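Side-chain contacts in RNA-binding protein Smaug (Drosophila melanogaster, PDB 1OXJ), which binds RNA, recognising it through its SAM domain, which is followed in the same chain by a helical PHAT domain: residues K63-I68 / V94-K99; N70-E75 / G79-S84; E88-I93 / L113-V118; W144-S149 / D164-L169. All coordinates share one frame; numbering follows the deposited sequence.

All four contacts lie in the PHAT part of this helical chain. Contacts 1 and 2 both use the long helix 49-77, contacts 2 and 3 share helix 83-91, and contact 3 adds helix 111-127; contact 4 joins helices 136-150 and 159-170. Along the sequence contact 2 falls between the two segments of contact 1, contacts 1 and 3 alternate, and contact 4 follows in series. The centres of contacts 1 and 3 are about 8 Å apart, whereas contacts 2 and 4, with nearest atoms about 8 Å apart, do not touch. Phe115 reaches Val94 and Ser149, joining contacts 1, 3 and 4, while Arg114 ties contact 3 to Glu73 of contact 2 by a salt bridge.

Contact 1 of 4, residues K63-I68 / V94-K99; sequences KERANI and VLTPMK
Arg65, on a kinked turn of helix 63-68, faces Thr96 in the irregular chain 94-99, their CA atoms 9.4 Å apart, a gap that a long side chain has to bridge. Arginine suits the task because its end carries several N-H groups. CG lies beside the backbone N and the chain bends at chi3 (-60°), which brings the guanidinium edge to the loop. There NH1 makes two hydrogen bonds. The one from Arg65 NH1 to Pro97 O is short, 2.7 Å, and nearly straight (169°); the oxygen lies in the guanidinium plane, although NH1 itself stands above the carbonyl plane. The bond from Arg65 NH1 to Thr96 OG1 is 3.0 Å long and more bent, with the hydroxyl tilted from the guanidinium plane. Thr96 OG1 is also bonded to Ile93 O, so threonine ties the loop to the residues before it while receiving the arginine. Met98 CG packs obliquely against Arg65 NH1 at 3.8 Å. The rest of the guanidinium is held too: NE bonds to Leu62 O, and NH2 weakly to Tyr31 OH. Thr96 and Pro97 rest on Trp13 of helix 10-16, while Arg65 and Met98 touch Ile111, so the loop lies between helices 10-16 and 111-127, with helix 49-77 reached through Arg65.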
loop_
_atom_site.group_PDB
_atom_site.type_symbol
_atom_site.label_atom_id
_atom_site.label_comp_id
_atom_site.label_asym_id
_atom_site.label_seq_id
_atom_site.Cartn_x
_atom_site.Cartn_y
_atom_site.Cartn_z
ATOM N N LYS A 63 2.106 -10.229 -2.428
ATOM C CA LYS A 63 3.281 -10.624 -3.196
ATOM C C LYS A 63 3.344 -9.955 -4.560
ATOM O O LYS A 63 4.417 -9.843 -5.145
ATOM C CB LYS A 63 3.327 -12.146 -3.374
ATOM C CG LYS A 63 3.367 -12.952 -2.085
ATOM C CD LYS A 63 3.582 -14.429 -2.401
ATOM C CE LYS A 63 3.064 -15.338 -1.303
ATOM N NZ LYS A 63 1.566 -15.371 -1.262
ATOM N N GLU A 64 2.203 -9.494 -5.060
ATOM C CA GLU A 64 2.159 -8.833 -6.365
ATOM C C GLU A 64 2.384 -7.322 -6.313
ATOM O O GLU A 64 2.525 -6.671 -7.345
ATOM C CB GLU A 64 0.821 -9.109 -7.051
ATOM C CG GLU A 64 0.668 -10.531 -7.568
ATOM C CD GLU A 64 1.848 -10.962 -8.426
ATOM O OE1 GLU A 64 2.187 -10.240 -9.391
ATOM O OE2 GLU A 64 2.437 -12.025 -8.134
ATOM N N ARG A 65 2.441 -6.764 -5.110
ATOM C CA ARG A 65 2.629 -5.330 -4.969
ATOM C C ARG A 65 3.741 -4.725 -5.824
ATOM O O ARG A 65 3.517 -3.726 -6.512
ATOM C CB ARG A 65 2.849 -4.974 -3.500
ATOM C CG ARG A 65 1.581 -5.044 -2.663
ATOM C CD ARG A 65 1.886 -4.800 -1.207
ATOM N NE ARG A 65 2.823 -5.800 -0.679
ATOM C CZ ARG A 65 3.326 -5.757 0.547
ATOM N NH1 ARG A 65 2.976 -4.769 1.361
ATOM N NH2 ARG A 65 4.189 -6.685 0.954
ATOM N N ALA A 66 4.937 -5.310 -5.787
ATOM C CA ALA A 66 6.047 -4.769 -6.572
ATOM C C ALA A 66 5.718 -4.692 -8.063
ATOM O O ALA A 66 6.023 -3.695 -8.728
ATOM C CB ALA A 66 7.311 -5.612 -6.356
ATOM N N ASN A 67 5.098 -5.741 -8.590
ATOM C CA ASN A 67 4.731 -5.758 -10.007
ATOM C C ASN A 67 3.639 -4.719 -10.280
ATOM O O ASN A 67 3.688 -3.991 -11.275
ATOM C CB ASN A 67 4.228 -7.149 -10.425
ATOM C CG ASN A 67 5.310 -8.218 -10.343
ATOM O OD1 ASN A 67 6.468 -7.968 -10.676
ATOM N ND2 ASN A 67 4.929 -9.421 -9.913
ATOM N N ILE A 68 2.648 -4.656 -9.394
ATOM C CA ILE A 68 1.558 -3.697 -9.556
ATOM C C ILE A 68 2.109 -2.278 -9.568
ATOM O O ILE A 68 1.785 -1.488 -10.452
ATOM C CB ILE A 68 0.528 -3.824 -8.420
ATOM C CG1 ILE A 68 -0.245 -5.140 -8.566
ATOM C CG2 ILE A 68 -0.413 -2.625 -8.438
ATOM C CD1 ILE A 68 -1.036 -5.533 -7.333
ATOM N N VAL A 94 -1.783 1.009 0.185
ATOM C CA VAL A 94 -1.394 1.929 1.253
ATOM C C VAL A 94 -1.503 1.405 2.690
ATOM O O VAL A 94 -0.695 1.778 3.550
ATOM C CB VAL A 94 -2.165 3.256 1.130
ATOM C CG1 VAL A 94 -3.644 3.046 1.463
ATOM C CG2 VAL A 94 -1.508 4.315 2.010
ATOM N N LEU A 95 -2.464 0.525 2.947
ATOM C CA LEU A 95 -2.645 -0.022 4.297
ATOM C C LEU A 95 -1.953 -1.357 4.528
ATOM O O LEU A 95 -1.974 -1.881 5.646
ATOM C CB LEU A 95 -4.133 -0.190 4.610
ATOM C CG LEU A 95 -4.991 1.070 4.495
ATOM C CD1 LEU A 95 -6.415 0.755 4.929
ATOM C CD2 LEU A 95 -4.400 2.182 5.348
ATOM N N THR A 96 -1.353 -1.922 3.484
ATOM C CA THR A 96 -0.669 -3.212 3.622
ATOM C C THR A 96 0.639 -3.115 4.402
ATOM O O THR A 96 1.286 -2.070 4.420
ATOM C CB THR A 96 -0.347 -3.833 2.241
ATOM O OG1 THR A 96 0.607 -3.011 1.554
ATOM C CG2 THR A 96 -1.607 -3.946 1.403
ATOM N N PRO A 97 1.048 -4.219 5.054
ATOM C CA PRO A 97 2.287 -4.262 5.834
ATOM C C PRO A 97 3.486 -4.020 4.932
ATOM O O PRO A 97 3.687 -4.734 3.944
ATOM C CB PRO A 97 2.292 -5.678 6.414
ATOM C CG PRO A 97 0.832 -6.033 6.487
ATOM C CD PRO A 97 0.286 -5.473 5.196
ATOM N N MET A 98 4.267 -2.997 5.262
ATOM C CA MET A 98 5.448 -2.652 4.489
ATOM C C MET A 98 6.657 -2.509 5.398
ATOM O O MET A 98 6.590 -1.882 6.452
ATOM C CB MET A 98 5.244 -1.330 3.734
ATOM C CG MET A 98 4.188 -1.359 2.633
ATOM S SD MET A 98 4.158 0.223 1.673
ATOM C CE MET A 98 2.425 0.678 1.806
ATOM N N LYS A 99 7.765 -3.097 4.977
ATOM C CA LYS A 99 8.999 -3.008 5.737
ATOM C C LYS A 99 9.569 -1.611 5.562
ATOM O O LYS A 99 9.195 -0.888 4.639
ATOM C CB LYS A 99 10.012 -4.025 5.220
ATOM C CG LYS A 99 9.552 -5.472 5.314
ATOM C CD LYS A 99 10.675 -6.433 4.956
ATOM C CE LYS A 99 11.693 -6.537 6.081
ATOM N NZ LYS A 99 12.708 -7.596 5.810
#

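Contact 2 of 4, residues N70-E75 / G79-S84; sequences NRVEQE and GQMELS
Glu75 O, near the end of helix 49-77, is gripped by several groups: Met81 N donates to it at 2.9 Å, Gln80 N adds a weak, strongly bent bond, and Ser78 OG is a further hydrogen-bond partner. Met81 N approaches from well above the carbonyl plane. The chain can turn back like this because Gly79, the first residue past the helix, takes a positive phi (84°), at which a CB would jam against the preceding carbonyl oxygen. The Met81 side chain points back toward helix 70-75. Its CG is anti to the backbone N (chi1 -179°) and the chain stays extended to the sulfur, so Met81 SD reaches both methyls of Val72, CG1 and CG2, at 3.9 Å each. Nearer the backbone, Met81 CB lies 3.6 Å from Glu75 CB, and the bend at chi3 leaves Met81 CE 4.0 Å from Glu75 OE1. A long, flexible, apolar side chain fits this path; an alanine here would probably leave a gap beside the Val72 methyls and take the contact with Glu75 OE1 away. Val72 and Met81 both touch Ala86 of helix 83-91, and Val72 also meets Val118 of helix 111-127, placing the turn at the outer end of this three-helix packing.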
loop_
_atom_site.group_PDB
_atom_site.type_symbol
_atom_site.label_atom_id
_atom_site.label_comp_id
_atom_site.label_asym_id
_atom_site.label_seq_id
_atom_site.Cartn_x
_atom_site.Cartn_y
_atom_site.Cartn_z
ATOM N N ASN A 70 5.152 -1.338 -10.170
ATOM C CA ASN A 70 6.012 -1.197 -11.339
ATOM C C ASN A 70 5.148 -0.870 -12.555
ATOM O O ASN A 70 5.454 0.038 -13.330
ATOM C CB ASN A 70 6.785 -2.501 -11.572
ATOM C CG ASN A 70 7.685 -2.437 -12.785
ATOM O OD1 ASN A 70 8.596 -1.605 -12.857
ATOM N ND2 ASN A 70 7.435 -3.317 -13.754
ATOM N N ARG A 71 4.063 -1.619 -12.706
ATOM C CA ARG A 71 3.132 -1.431 -13.814
ATOM C C ARG A 71 2.511 -0.036 -13.809
ATOM O O ARG A 71 2.449 0.631 -14.840
ATOM C CB ARG A 71 2.014 -2.471 -13.739
ATOM C CG ARG A 71 1.055 -2.431 -14.909
ATOM C CD ARG A 71 -0.381 -2.521 -14.438
ATOM N NE ARG A 71 -0.609 -3.664 -13.558
ATOM C CZ ARG A 71 -1.756 -3.891 -12.925
ATOM N NH1 ARG A 71 -2.772 -3.055 -13.081
ATOM N NH2 ARG A 71 -1.884 -4.948 -12.136
ATOM N N VAL A 72 2.030 0.397 -12.647
ATOM C CA VAL A 72 1.414 1.715 -12.535
ATOM C C VAL A 72 2.421 2.791 -12.892
ATOM O O VAL A 72 2.115 3.727 -13.625
ATOM C CB VAL A 72 0.867 1.957 -11.106
ATOM C CG1 VAL A 72 0.473 3.423 -10.933
ATOM C CG2 VAL A 72 -0.337 1.056 -10.860
ATOM N N GLU A 73 3.634 2.658 -12.373
ATOM C CA GLU A 73 4.677 3.625 -12.673
ATOM C C GLU A 73 4.825 3.737 -14.191
ATOM O O GLU A 73 4.775 4.825 -14.760
ATOM C CB GLU A 73 6.011 3.163 -12.079
ATOM C CG GLU A 73 7.173 4.089 -12.400
ATOM C CD GLU A 73 8.496 3.573 -11.878
ATOM O OE1 GLU A 73 8.551 3.155 -10.701
ATOM O OE2 GLU A 73 9.481 3.590 -12.644
ATOM N N GLN A 74 5.000 2.587 -14.828
ATOM C CA GLN A 74 5.186 2.499 -16.270
ATOM C C GLN A 74 4.040 3.087 -17.087
ATOM O O GLN A 74 4.257 3.958 -17.932
ATOM C CB GLN A 74 5.395 1.036 -16.654
ATOM C CG GLN A 74 5.605 0.793 -18.126
ATOM C CD GLN A 74 5.648 -0.686 -18.443
ATOM O OE1 GLN A 74 6.474 -1.423 -17.897
ATOM N NE2 GLN A 74 4.752 -1.132 -19.322
ATOM N N GLU A 75 2.824 2.614 -16.834
ATOM C CA GLU A 75 1.660 3.090 -17.573
ATOM C C GLU A 75 1.288 4.548 -17.345
ATOM O O GLU A 75 0.589 5.143 -18.160
ATOM C CB GLU A 75 0.464 2.189 -17.288
ATOM C CG GLU A 75 0.604 0.812 -17.913
ATOM C CD GLU A 75 -0.604 -0.061 -17.669
ATOM O OE1 GLU A 75 -1.738 0.391 -17.948
ATOM O OE2 GLU A 75 -0.420 -1.205 -17.205
ATOM N N GLY A 79 1.413 7.392 -20.314
ATOM C CA GLY A 79 0.148 8.052 -20.570
ATOM C C GLY A 79 -0.960 7.048 -20.833
ATOM O O GLY A 79 -2.059 7.420 -21.236
ATOM N N GLN A 80 -0.673 5.769 -20.604
ATOM C CA GLN A 80 -1.655 4.710 -20.824
ATOM C C GLN A 80 -2.677 4.573 -19.693
ATOM O O GLN A 80 -3.806 4.142 -19.925
ATOM C CB GLN A 80 -0.947 3.356 -21.008
ATOM C CG GLN A 80 -0.118 3.222 -22.282
ATOM C CD GLN A 80 -0.953 3.345 -23.542
ATOM O OE1 GLN A 80 -1.931 2.618 -23.724
ATOM N NE2 GLN A 80 -0.568 4.266 -24.425
ATOM N N MET A 81 -2.279 4.926 -18.471
ATOM C CA MET A 81 -3.166 4.800 -17.310
ATOM C C MET A 81 -3.699 6.135 -16.809
ATOM O O MET A 81 -2.961 7.116 -16.753
ATOM C CB MET A 81 -2.420 4.091 -16.168
ATOM C CG MET A 81 -3.245 3.862 -14.893
ATOM S SD MET A 81 -2.336 2.908 -13.616
ATOM C CE MET A 81 -2.754 1.224 -14.141
ATOM N N GLU A 82 -4.985 6.164 -16.462
ATOM C CA GLU A 82 -5.621 7.365 -15.919
ATOM C C GLU A 82 -5.230 7.509 -14.449
ATOM O O GLU A 82 -4.950 6.513 -13.772
ATOM C CB GLU A 82 -7.144 7.261 -16.006
ATOM C CG GLU A 82 -7.684 7.397 -17.407
ATOM C CD GLU A 82 -7.582 8.816 -17.920
ATOM O OE1 GLU A 82 -7.529 8.993 -19.153
ATOM O OE2 GLU A 82 -7.563 9.748 -17.086
ATOM N N LEU A 83 -5.219 8.743 -13.956
ATOM C CA LEU A 83 -4.875 8.983 -12.561
ATOM C C LEU A 83 -5.875 8.317 -11.634
ATOM O O LEU A 83 -5.499 7.795 -10.578
ATOM C CB LEU A 83 -4.827 10.478 -12.261
ATOM C CG LEU A 83 -3.646 11.237 -12.856
ATOM C CD1 LEU A 83 -3.724 12.700 -12.434
ATOM C CD2 LEU A 83 -2.346 10.604 -12.372
ATOM N N SER A 84 -7.150 8.333 -12.017
ATOM C CA SER A 84 -8.172 7.711 -11.182
ATOM C C SER A 84 -7.835 6.236 -10.990
ATOM O O SER A 84 -7.992 5.697 -9.897
ATOM C CB SER A 84 -9.567 7.860 -11.811
ATOM O OG SER A 84 -9.666 7.145 -13.028
#

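Contact 3 of 4, residues E88-I93 / L113-V118; sequences EELTNI and LRFLKV
Leu90 and Phe115 cross obliquely at the point where the two backbones are nearest, their CA atoms 7.9 Å apart; the side chains meet through apolar atoms, and no hydrogen bond crosses. Leu90 does most of its touching with CD2: this methyl lies 3.7 Å from Phe115 CE1 and equally 3.7 Å from Val118 CG1, so it is shared by an aromatic and a branched neighbour a helical turn apart. The Leu90 and Val118 side chains slide past each other in opposite directions, and Leu90 CD1 also comes within 4.1 Å of Val118 CG1. Three residues on, Ile93 meets the same ring. Its CG2 methyl lies 3.6 Å from Phe115 CD1 and 3.8 Å from Phe115 CE1, the two side chains again running past each other in opposite directions. Phe115 holds its CG anti to the backbone N (chi1 -172°), and this swings the ring across to segment 88-93 even though its CB is not directed there. Both methyls approach the ring obliquely, while the carbonyl oxygen Leu90 O lies in the ring plane at its edge. A large flat side chain suits this place because it offers one stretch of ring, CD1 and CE1, to the methyls of both Leu90 and Ile93. Around it, Leu90 also packs on Leu69 of helix 49-77 and Ile145 of helix 136-150, and Phe115 continues to Ser149, so four helices converge here.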
loop_
_atom_site.group_PDB
_atom_site.type_symbol
_atom_site.label_atom_id
_atom_site.label_comp_id
_atom_site.label_asym_id
_atom_site.label_seq_id
_atom_site.Cartn_x
_atom_site.Cartn_y
_atom_site.Cartn_z
ATOM N N GLU A 88 -6.705 4.255 -7.511
ATOM C CA GLU A 88 -7.509 3.126 -7.052
ATOM C C GLU A 88 -6.551 1.995 -6.663
ATOM O O GLU A 88 -6.715 1.355 -5.618
ATOM C CB GLU A 88 -8.455 2.657 -8.155
ATOM C CG GLU A 88 -9.463 1.612 -7.697
ATOM C CD GLU A 88 -10.346 1.111 -8.823
ATOM O OE1 GLU A 88 -10.908 1.948 -9.568
ATOM O OE2 GLU A 88 -10.482 -0.124 -8.959
ATOM N N GLU A 89 -5.553 1.747 -7.507
ATOM C CA GLU A 89 -4.560 0.714 -7.210
ATOM C C GLU A 89 -3.868 1.034 -5.880
ATOM O O GLU A 89 -3.761 0.173 -5.007
ATOM C CB GLU A 89 -3.499 0.641 -8.313
ATOM C CG GLU A 89 -4.000 0.123 -9.662
ATOM C CD GLU A 89 -4.299 -1.366 -9.650
ATOM O OE1 GLU A 89 -4.685 -1.899 -10.707
ATOM O OE2 GLU A 89 -4.148 -2.010 -8.592
ATOM N N LEU A 90 -3.399 2.271 -5.726
ATOM C CA LEU A 90 -2.709 2.663 -4.499
ATOM C C LEU A 90 -3.558 2.437 -3.258
ATOM O O LEU A 90 -3.048 2.058 -2.203
ATOM C CB LEU A 90 -2.275 4.131 -4.557
ATOM C CG LEU A 90 -1.229 4.491 -5.618
ATOM C CD1 LEU A 90 -0.992 5.994 -5.595
ATOM C CD2 LEU A 90 0.081 3.734 -5.359
ATOM N N THR A 91 -4.858 2.662 -3.391
ATOM C CA THR A 91 -5.790 2.494 -2.282
ATOM C C THR A 91 -5.708 1.104 -1.652
ATOM O O THR A 91 -5.867 0.948 -0.433
ATOM C CB THR A 91 -7.231 2.744 -2.758
ATOM O OG1 THR A 91 -7.391 4.143 -3.042
ATOM C CG2 THR A 91 -8.231 2.305 -1.705
ATOM N N ASN A 92 -5.450 0.100 -2.484
ATOM C CA ASN A 92 -5.373 -1.273 -2.009
ATOM C C ASN A 92 -3.980 -1.686 -1.564
ATOM O O ASN A 92 -3.744 -2.851 -1.253
ATOM C CB ASN A 92 -5.869 -2.222 -3.099
ATOM C CG ASN A 92 -7.307 -1.948 -3.482
ATOM O OD1 ASN A 92 -8.178 -1.864 -2.618
ATOM N ND2 ASN A 92 -7.566 -1.809 -4.777
ATOM N N ILE A 93 -3.061 -0.731 -1.520
ATOM C CA ILE A 93 -1.694 -1.037 -1.108
ATOM C C ILE A 93 -1.260 -0.206 0.099
ATOM O O ILE A 93 -0.497 -0.672 0.953
ATOM C CB ILE A 93 -0.709 -0.776 -2.279
ATOM C CG1 ILE A 93 -0.983 -1.769 -3.415
ATOM C CG2 ILE A 93 0.740 -0.891 -1.802
ATOM C CD1 ILE A 93 -0.073 -1.577 -4.619
ATOM N N LEU A 113 9.617 1.852 -1.149
ATOM C CA LEU A 113 10.294 2.707 -2.120
ATOM C C LEU A 113 9.503 2.831 -3.428
ATOM O O LEU A 113 9.380 3.924 -3.978
ATOM C CB LEU A 113 11.686 2.143 -2.417
ATOM C CG LEU A 113 12.675 3.071 -3.118
ATOM C CD1 LEU A 113 13.024 4.227 -2.175
ATOM C CD2 LEU A 113 13.939 2.286 -3.495
ATOM N N ARG A 114 8.991 1.709 -3.933
ATOM C CA ARG A 114 8.222 1.721 -5.170
ATOM C C ARG A 114 6.934 2.519 -4.966
ATOM O O ARG A 114 6.485 3.230 -5.866
ATOM C CB ARG A 114 7.869 0.292 -5.601
ATOM C CG ARG A 114 9.086 -0.601 -5.906
ATOM C CD ARG A 114 10.056 0.091 -6.854
ATOM N NE ARG A 114 9.469 0.398 -8.160
ATOM C CZ ARG A 114 9.429 -0.445 -9.194
ATOM N NH1 ARG A 114 9.935 -1.666 -9.089
ATOM N NH2 ARG A 114 8.906 -0.057 -10.352
ATOM N N PHE A 115 6.347 2.383 -3.778
ATOM C CA PHE A 115 5.113 3.087 -3.444
ATOM C C PHE A 115 5.343 4.596 -3.446
ATOM O O PHE A 115 4.548 5.357 -4.006
ATOM C CB PHE A 115 4.607 2.641 -2.068
ATOM C CG PHE A 115 3.241 3.165 -1.731
ATOM C CD1 PHE A 115 2.108 2.463 -2.107
ATOM C CD2 PHE A 115 3.094 4.365 -1.043
ATOM C CE1 PHE A 115 0.823 2.947 -1.800
ATOM C CE2 PHE A 115 1.821 4.862 -0.730
ATOM C CZ PHE A 115 0.685 4.145 -1.111
ATOM N N LEU A 116 6.428 5.034 -2.817
ATOM C CA LEU A 116 6.741 6.453 -2.778
ATOM C C LEU A 116 7.089 6.980 -4.168
ATOM O O LEU A 116 6.813 8.139 -4.489
ATOM C CB LEU A 116 7.890 6.720 -1.805
ATOM C CG LEU A 116 7.557 6.602 -0.315
ATOM C CD1 LEU A 116 8.811 6.850 0.486
ATOM C CD2 LEU A 116 6.467 7.609 0.068
ATOM N N LYS A 117 7.688 6.129 -4.998
ATOM C CA LYS A 117 8.039 6.530 -6.363
ATOM C C LYS A 117 6.763 6.812 -7.153
ATOM O O LYS A 117 6.675 7.809 -7.870
ATOM C CB LYS A 117 8.840 5.426 -7.076
ATOM C CG LYS A 117 10.355 5.525 -6.915
ATOM C CD LYS A 117 11.062 4.474 -7.779
ATOM C CE LYS A 117 12.572 4.670 -7.801
ATOM N NZ LYS A 117 13.194 4.404 -6.475
ATOM N N VAL A 118 5.781 5.924 -7.021
ATOM C CA VAL A 118 4.512 6.082 -7.714
ATOM C C VAL A 118 3.792 7.332 -7.214
ATOM O O VAL A 118 3.186 8.064 -8.002
ATOM C CB VAL A 118 3.611 4.852 -7.514
ATOM C CG1 VAL A 118 2.194 5.162 -7.988
ATOM C CG2 VAL A 118 4.180 3.664 -8.288
#

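Contact 4 of 4, residues W144-S149 / D164-L169; sequences WILDRS and DLKFKL
The carboxylate of Asp147 is met by Lys166 NZ from above its plane, OD1 lying 2.7 Å from the ammonium nitrogen in a salt bridge. Its other oxygen, OD2, takes a weak bond from Arg148 NH1 at 3.3 Å, so two positive groups share the acid. Arg148 CG lies over one face of the Trp144 ring, offset toward the rim, while Trp144 NE1 lies in plane at the edge of the guanidinium. Lysine suits position 166 because its fully extended chain reaches across while its base stays apolar: Leu146 CD1 sits 3.6 Å from Lys166 CA and 3.8 Å from its CB. The same methyl lies 3.6 Å from Leu169 CD1, the two leucines crossing at about a right angle. A serine in place of Lys166 would probably leave Asp147 OD1 without its cross-helix charge. The axes of segments 144-149 and 164-169 approach to 10.0 Å at 160°; the consecutive helices that carry them, 136-150 and 159-170, form an antiparallel helical hairpin, consistent with the TPR clan to which PHAT belongs.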
loop_
_atom_site.group_PDB
_atom_site.type_symbol
_atom_site.label_atom_id
_atom_site.label_comp_id
_atom_site.label_asym_id
_atom_site.label_seq_id
_atom_site.Cartn_x
_atom_site.Cartn_y
_atom_site.Cartn_z
ATOM N N TRP A 144 -6.427 11.171 0.946
ATOM C CA TRP A 144 -6.573 10.148 1.975
ATOM C C TRP A 144 -5.343 9.227 1.943
ATOM O O TRP A 144 -4.826 8.812 2.982
ATOM C CB TRP A 144 -7.829 9.326 1.720
ATOM C CG TRP A 144 -7.973 8.158 2.631
ATOM C CD1 TRP A 144 -8.422 8.167 3.926
ATOM C CD2 TRP A 144 -7.650 6.800 2.325
ATOM N NE1 TRP A 144 -8.400 6.892 4.441
ATOM C CE2 TRP A 144 -7.929 6.033 3.480
ATOM C CE3 TRP A 144 -7.151 6.152 1.185
ATOM C CZ2 TRP A 144 -7.726 4.649 3.528
ATOM C CZ3 TRP A 144 -6.949 4.774 1.233
ATOM C CH2 TRP A 144 -7.237 4.040 2.398
ATOM N N ILE A 145 -4.878 8.899 0.743
ATOM C CA ILE A 145 -3.697 8.043 0.615
ATOM C C ILE A 145 -2.480 8.711 1.270
ATOM O O ILE A 145 -1.755 8.083 2.051
ATOM C CB ILE A 145 -3.376 7.765 -0.874
ATOM C CG1 ILE A 145 -4.450 6.847 -1.472
ATOM C CG2 ILE A 145 -1.975 7.132 -1.003
ATOM C CD1 ILE A 145 -4.335 6.688 -3.005
ATOM N N LEU A 146 -2.245 9.976 0.947
ATOM C CA LEU A 146 -1.113 10.688 1.528
ATOM C C LEU A 146 -1.284 10.674 3.038
ATOM O O LEU A 146 -0.330 10.488 3.787
ATOM C CB LEU A 146 -1.064 12.127 1.009
ATOM C CG LEU A 146 -0.835 12.256 -0.500
ATOM C CD1 LEU A 146 -0.888 13.715 -0.916
ATOM C CD2 LEU A 146 0.504 11.645 -0.865
ATOM N N ASP A 147 -2.528 10.849 3.461
ATOM C CA ASP A 147 -2.899 10.865 4.866
ATOM C C ASP A 147 -2.451 9.583 5.574
ATOM O O ASP A 147 -1.789 9.638 6.611
ATOM C CB ASP A 147 -4.417 11.044 4.963
ATOM C CG ASP A 147 -4.847 11.696 6.255
ATOM O OD1 ASP A 147 -4.139 12.613 6.726
ATOM O OD2 ASP A 147 -5.905 11.301 6.790
ATOM N N ARG A 148 -2.801 8.432 5.011
ATOM C CA ARG A 148 -2.421 7.147 5.593
ATOM C C ARG A 148 -0.917 6.900 5.461
ATOM O O ARG A 148 -0.320 6.247 6.310
ATOM C CB ARG A 148 -3.177 6.003 4.908
ATOM C CG ARG A 148 -4.691 6.030 5.090
ATOM C CD ARG A 148 -5.102 5.584 6.492
ATOM N NE ARG A 148 -4.726 6.547 7.527
ATOM C CZ ARG A 148 -5.341 7.709 7.732
ATOM N NH1 ARG A 148 -6.372 8.062 6.974
ATOM N NH2 ARG A 148 -4.927 8.521 8.698
ATOM N N SER A 149 -0.309 7.417 4.395
ATOM C CA SER A 149 1.128 7.238 4.174
ATOM C C SER A 149 1.953 8.030 5.198
ATOM O O SER A 149 3.013 7.575 5.653
ATOM C CB SER A 149 1.506 7.684 2.754
ATOM O OG SER A 149 0.856 6.885 1.773
ATOM N N ASP A 164 4.380 17.924 3.243
ATOM C CA ASP A 164 4.613 19.039 2.331
ATOM C C ASP A 164 3.821 18.814 1.050
ATOM O O ASP A 164 3.049 19.675 0.627
ATOM C CB ASP A 164 6.104 19.160 1.990
ATOM C CG ASP A 164 6.938 19.653 3.160
ATOM O OD1 ASP A 164 8.181 19.665 3.038
ATOM O OD2 ASP A 164 6.354 20.030 4.198
ATOM N N LEU A 165 4.012 17.643 0.449
ATOM C CA LEU A 165 3.334 17.276 -0.791
ATOM C C LEU A 165 1.815 17.418 -0.647
ATOM O O LEU A 165 1.154 18.031 -1.491
ATOM C CB LEU A 165 3.685 15.833 -1.166
ATOM C CG LEU A 165 3.729 15.448 -2.650
ATOM C CD1 LEU A 165 3.926 13.945 -2.765
ATOM C CD2 LEU A 165 2.451 15.866 -3.358
ATOM N N LYS A 166 1.268 16.839 0.419
ATOM C CA LYS A 166 -0.167 16.901 0.673
ATOM C C LYS A 166 -0.604 18.354 0.823
ATOM O O LYS A 166 -1.705 18.725 0.419
ATOM C CB LYS A 166 -0.513 16.122 1.948
ATOM C CG LYS A 166 -1.995 16.094 2.295
ATOM C CD LYS A 166 -2.226 15.418 3.645
ATOM C CE LYS A 166 -3.671 15.566 4.107
ATOM N NZ LYS A 166 -3.884 14.983 5.462
ATOM N N PHE A 167 0.270 19.175 1.397
ATOM C CA PHE A 167 -0.037 20.586 1.596
ATOM C C PHE A 167 -0.096 21.302 0.251
ATOM O O PHE A 167 -1.008 22.089 0.001
ATOM C CB PHE A 167 1.020 21.238 2.493
ATOM C CG PHE A 167 0.649 22.620 2.962
ATOM C CD1 PHE A 167 -0.499 22.825 3.727
ATOM C CD2 PHE A 167 1.447 23.714 2.643
ATOM C CE1 PHE A 167 -0.846 24.103 4.168
ATOM C CE2 PHE A 167 1.112 24.995 3.079
ATOM C CZ PHE A 167 -0.038 25.189 3.843
ATOM N N LYS A 168 0.880 21.028 -0.609
ATOM C CA LYS A 168 0.926 21.637 -1.937
ATOM C C LYS A 168 -0.352 21.329 -2.717
ATOM O O LYS A 168 -0.932 22.211 -3.352
ATOM C CB LYS A 168 2.127 21.111 -2.733
ATOM C CG LYS A 168 3.456 21.833 -2.515
ATOM C CD LYS A 168 3.974 21.722 -1.087
ATOM C CE LYS A 168 5.482 21.976 -1.022
ATOM N NZ LYS A 168 5.873 23.294 -1.596
ATOM N N LEU A 169 -0.779 20.071 -2.670
ATOM C CA LEU A 169 -1.979 19.639 -3.382
ATOM C C LEU A 169 -3.251 20.264 -2.822
ATOM O O LEU A 169 -4.173 20.582 -3.572
ATOM C CB LEU A 169 -2.110 18.112 -3.336
ATOM C CG LEU A 169 -0.973 17.304 -3.966
ATOM C CD1 LEU A 169 -1.291 15.825 -3.857
ATOM C CD2 LEU A 169 -0.790 17.711 -5.426
#